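Long-range contact in Ufm1-specific protease (Caenorhabditis elegans, PDB 5EJJ), which is a thiol protease that cleaves the peptide bond at the C-terminal glycine of the ubiquitin-like modifier Ufm1, releasing it from target proteins: residues Arg43-His48 with Glu120-Glu125. Residues are numbered along the deposited sequence; the frame is centred on the assembly and turned at random.
Sequences RKQVIH and EHVLME
Val-122 is the apolar centre of this contact. Its CG1, anti to the backbone N (chi1 -176°), meets CD1 of Ile-47 at 3.9 Å, the two side chains crossing at about a right angle. The same methyl lies 3.5 Å from NE2 of Gln-45. That NE2 also gives a weak hydrogen bond to OE2 of Glu-120 at 3.4 Å, with amide and carboxylate planes nearly perpendicular. At the outer end Arg-43 and Glu-125 meet tip to tip in a salt bridge. Arg-43 NH1 lies 3.2 Å from Glu-125 OE2 and 3.4 Å from Glu-125 OE1, both weak as hydrogen bonds. The Arg-43 chain bends at chi3 (-90°), and Gln-45 OE1 sits 3.3 Å above the guanidinium centre. Arg-40 NH1 is hydrogen-bonded to Gln-45 OE1, which would orient the amide so that NE2 points to Glu-120. A G1 bulge, with Lys-44 and Gln-45 both opposite Arg-40, starts strand 45-53 of the N-terminal MPN region. The loop 120-125, leading to strand 127-139, crosses this start and is tied to Asp-7 by a weak hydrogen bond from Val-122 N. Loop and strand start are thus joined by one methyl contact and weak polar bonds, away from the active-site residues.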
ATOM      1  N   ARG A  43      -3.552  22.046 -10.230  1.00 21.24           N
ATOM      2  CA  ARG A  43      -4.765  22.207  -9.435  1.00 25.41           C
ATOM      3  C   ARG A  43      -4.502  22.654  -8.004  1.00 20.50           C
ATOM      4  O   ARG A  43      -5.401  22.634  -7.174  1.00 22.16           O
ATOM      5  CB  ARG A  43      -5.671  20.970  -9.486  1.00 26.49           C
ATOM      6  CG  ARG A  43      -5.148  19.762  -8.805  1.00 20.53           C
ATOM      7  CD  ARG A  43      -6.021  18.580  -9.180  1.00 23.31           C
ATOM      8  NE  ARG A  43      -7.147  18.372  -8.272  1.00 29.11           N
ATOM      9  CZ  ARG A  43      -7.637  17.165  -7.981  1.00 35.53           C
ATOM     10  NH1 ARG A  43      -7.087  16.084  -8.527  1.00 33.62           N
ATOM     11  NH2 ARG A  43      -8.671  17.027  -7.153  1.00 34.89           N
ATOM     12  N   LYS A  44      -3.275  23.093  -7.756  1.00 21.11           N
ATOM     13  CA  LYS A  44      -2.885  23.688  -6.489  1.00 21.83           C
ATOM     14  C   LYS A  44      -3.337  22.853  -5.307  1.00 23.39           C
ATOM     15  O   LYS A  44      -3.992  23.361  -4.391  1.00 19.25           O
ATOM     16  CB  LYS A  44      -3.396  25.108  -6.393  1.00 20.53           C
ATOM     17  CG  LYS A  44      -2.650  26.034  -7.314  1.00 26.40           C
ATOM     18  CD  LYS A  44      -3.198  27.444  -7.240  1.00 35.69           C
ATOM     19  CE  LYS A  44      -2.132  28.473  -7.594  1.00 35.99           C
ATOM     20  NZ  LYS A  44      -1.866  28.557  -9.055  1.00 40.32           N
ATOM     21  N   GLN A  45      -2.971  21.566  -5.354  1.00 20.70           N
ATOM     22  CA  GLN A  45      -3.385  20.579  -4.362  1.00 15.82           C
ATOM     23  C   GLN A  45      -2.174  19.845  -3.783  1.00 11.99           C
ATOM     24  O   GLN A  45      -1.485  19.149  -4.497  1.00 13.28           O
ATOM     25  CB  GLN A  45      -4.352  19.586  -5.001  1.00 12.59           C
ATOM     26  CG  GLN A  45      -4.919  18.604  -4.025  1.00 12.18           C
ATOM     27  CD  GLN A  45      -5.637  17.486  -4.710  1.00 14.76           C
ATOM     28  OE1 GLN A  45      -5.194  16.998  -5.737  1.00 14.15           O
ATOM     29  NE2 GLN A  45      -6.758  17.067  -4.148  1.00 20.58           N
ATOM     30  N   VAL A  46      -1.899  20.010  -2.497  1.00 11.35           N
ATOM     31  CA  VAL A  46      -0.726  19.381  -1.902  1.00 10.11           C
ATOM     32  C   VAL A  46      -1.008  17.911  -1.644  1.00  9.58           C
ATOM     33  O   VAL A  46      -2.030  17.590  -1.091  1.00 11.57           O
ATOM     34  CB  VAL A  46      -0.354  20.072  -0.570  1.00  9.65           C
ATOM     35  CG1 VAL A  46       0.718  19.303   0.146  1.00 10.30           C
ATOM     36  CG2 VAL A  46       0.102  21.497  -0.821  1.00 11.11           C
ATOM     37  N   ILE A  47      -0.120  17.005  -2.026  1.00 10.27           N
ATOM     38  CA  ILE A  47      -0.402  15.591  -1.795  1.00  8.86           C
ATOM     39  C   ILE A  47       0.482  14.986  -0.711  1.00  9.17           C
ATOM     40  O   ILE A  47       0.025  14.144   0.046  1.00 11.54           O
ATOM     41  CB  ILE A  47      -0.287  14.755  -3.091  1.00  8.27           C
ATOM     42  CG1 ILE A  47      -1.236  15.288  -4.148  1.00  8.82           C
ATOM     43  CG2 ILE A  47      -0.617  13.312  -2.844  1.00  7.46           C
ATOM     44  CD1 ILE A  47      -2.647  15.235  -3.741  1.00  8.82           C
ATOM     45  N   HIS A  48       1.745  15.401  -0.644  1.00  9.31           N
ATOM     46  CA  HIS A  48       2.707  14.837   0.309  1.00  8.92           C
ATOM     47  C   HIS A  48       3.488  15.936   1.009  1.00 11.66           C
ATOM     48  O   HIS A  48       4.158  16.727   0.358  1.00 14.06           O
ATOM     49  CB  HIS A  48       3.739  13.953  -0.387  1.00  8.80           C
ATOM     50  CG  HIS A  48       3.167  12.765  -1.095  1.00 10.28           C
ATOM     51  ND1 HIS A  48       2.578  11.711  -0.431  1.00  9.97           N
ATOM     52  CD2 HIS A  48       3.132  12.449  -2.412  1.00  9.36           C
ATOM     53  CE1 HIS A  48       2.177  10.809  -1.310  1.00 10.12           C
ATOM     54  NE2 HIS A  48       2.503  11.231  -2.521  1.00  9.50           N
ATOM     55  N   GLU A 120      -8.481  19.985   3.648  1.00 15.41           N
ATOM     56  CA  GLU A 120      -9.345  19.149   2.849  1.00 17.38           C
ATOM     57  C   GLU A 120      -8.909  17.718   2.999  1.00 20.96           C
ATOM     58  O   GLU A 120      -7.725  17.446   3.159  1.00 21.26           O
ATOM     59  CB  GLU A 120      -9.257  19.580   1.396  1.00 23.83           C
ATOM     60  CG  GLU A 120      -9.366  18.467   0.369  1.00 30.30           C
ATOM     61  CD  GLU A 120      -9.621  19.013  -1.033  1.00 41.67           C
ATOM     62  OE1 GLU A 120     -10.586  19.824  -1.154  1.00 43.02           O
ATOM     63  OE2 GLU A 120      -8.859  18.650  -1.984  1.00 33.00           O
ATOM     64  N   HIS A 121      -9.863  16.796   2.990  1.00 21.45           N
ATOM     65  CA  HIS A 121      -9.520  15.409   3.191  1.00 23.75           C
ATOM     66  C   HIS A 121      -9.348  14.843   1.788  1.00 25.99           C
ATOM     67  O   HIS A 121     -10.306  14.409   1.163  1.00 29.56           O
ATOM     68  CB  HIS A 121     -10.593  14.692   4.025  1.00 24.87           C
ATOM     69  CG  HIS A 121     -10.342  13.224   4.213  1.00 44.12           C
ATOM     70  ND1 HIS A 121      -9.114  12.716   4.579  1.00 53.53           N
ATOM     71  CD2 HIS A 121     -11.169  12.155   4.077  1.00 48.98           C
ATOM     72  CE1 HIS A 121      -9.190  11.394   4.658  1.00 50.82           C
ATOM     73  NE2 HIS A 121     -10.425  11.031   4.358  1.00 51.03           N
ATOM     74  N   VAL A 122      -8.113  14.902   1.291  1.00 24.82           N
ATOM     75  CA  VAL A 122      -7.775  14.522  -0.074  1.00 20.44           C
ATOM     76  C   VAL A 122      -7.932  13.029  -0.260  1.00 20.36           C
ATOM     77  O   VAL A 122      -7.446  12.258   0.580  1.00 23.92           O
ATOM     78  CB  VAL A 122      -6.312  14.853  -0.375  1.00 18.52           C
ATOM     79  CG1 VAL A 122      -5.994  14.549  -1.842  1.00 13.60           C
ATOM     80  CG2 VAL A 122      -6.000  16.300  -0.001  1.00 14.85           C
ATOM     81  N   LEU A 123      -8.588  12.642  -1.361  1.00 17.98           N
ATOM     82  CA  LEU A 123      -8.975  11.252  -1.635  1.00 16.72           C
ATOM     83  C   LEU A 123      -8.187  10.616  -2.778  1.00 22.23           C
ATOM     84  O   LEU A 123      -7.671  11.321  -3.648  1.00 25.51           O
ATOM     85  CB  LEU A 123     -10.457  11.191  -2.002  1.00 19.50           C
ATOM     86  CG  LEU A 123     -11.493  11.753  -1.018  1.00 16.25           C
ATOM     87  CD1 LEU A 123     -12.875  11.761  -1.639  1.00 14.44           C
ATOM     88  CD2 LEU A 123     -11.499  10.979   0.275  1.00 12.06           C
ATOM     89  N   MET A 124      -8.106   9.282  -2.798  1.00 24.89           N
ATOM     90  CA  MET A 124      -7.496   8.598  -3.939  1.00 18.93           C
ATOM     91  C   MET A 124      -8.280   8.946  -5.168  1.00 21.26           C
ATOM     92  O   MET A 124      -9.427   9.366  -5.080  1.00 27.61           O
ATOM     93  CB  MET A 124      -7.483   7.092  -3.757  1.00 16.45           C
ATOM     94  CG  MET A 124      -6.222   6.631  -3.117  1.00 20.25           C
ATOM     95  SD  MET A 124      -6.319   4.939  -2.575  1.00 26.67           S
ATOM     96  CE  MET A 124      -8.045   4.866  -2.085  1.00 40.09           C
ATOM     97  N   GLU A 125      -7.675   8.752  -6.324  1.00 23.33           N
ATOM     98  CA  GLU A 125      -8.286   9.200  -7.552  1.00 23.10           C
ATOM     99  C   GLU A 125      -7.504   8.536  -8.665  1.00 25.02           C
ATOM    100  O   GLU A 125      -6.289   8.412  -8.561  1.00 26.45           O
ATOM    101  CB  GLU A 125      -8.111  10.701  -7.626  1.00 22.34           C
ATOM    102  CG  GLU A 125      -9.063  11.408  -8.522  1.00 31.56           C
ATOM    103  CD  GLU A 125      -8.881  12.918  -8.448  1.00 45.05           C
ATOM    104  OE1 GLU A 125      -8.892  13.494  -7.317  1.00 39.65           O
ATOM    105  OE2 GLU A 125      -8.706  13.525  -9.533  1.00 48.68           O
TER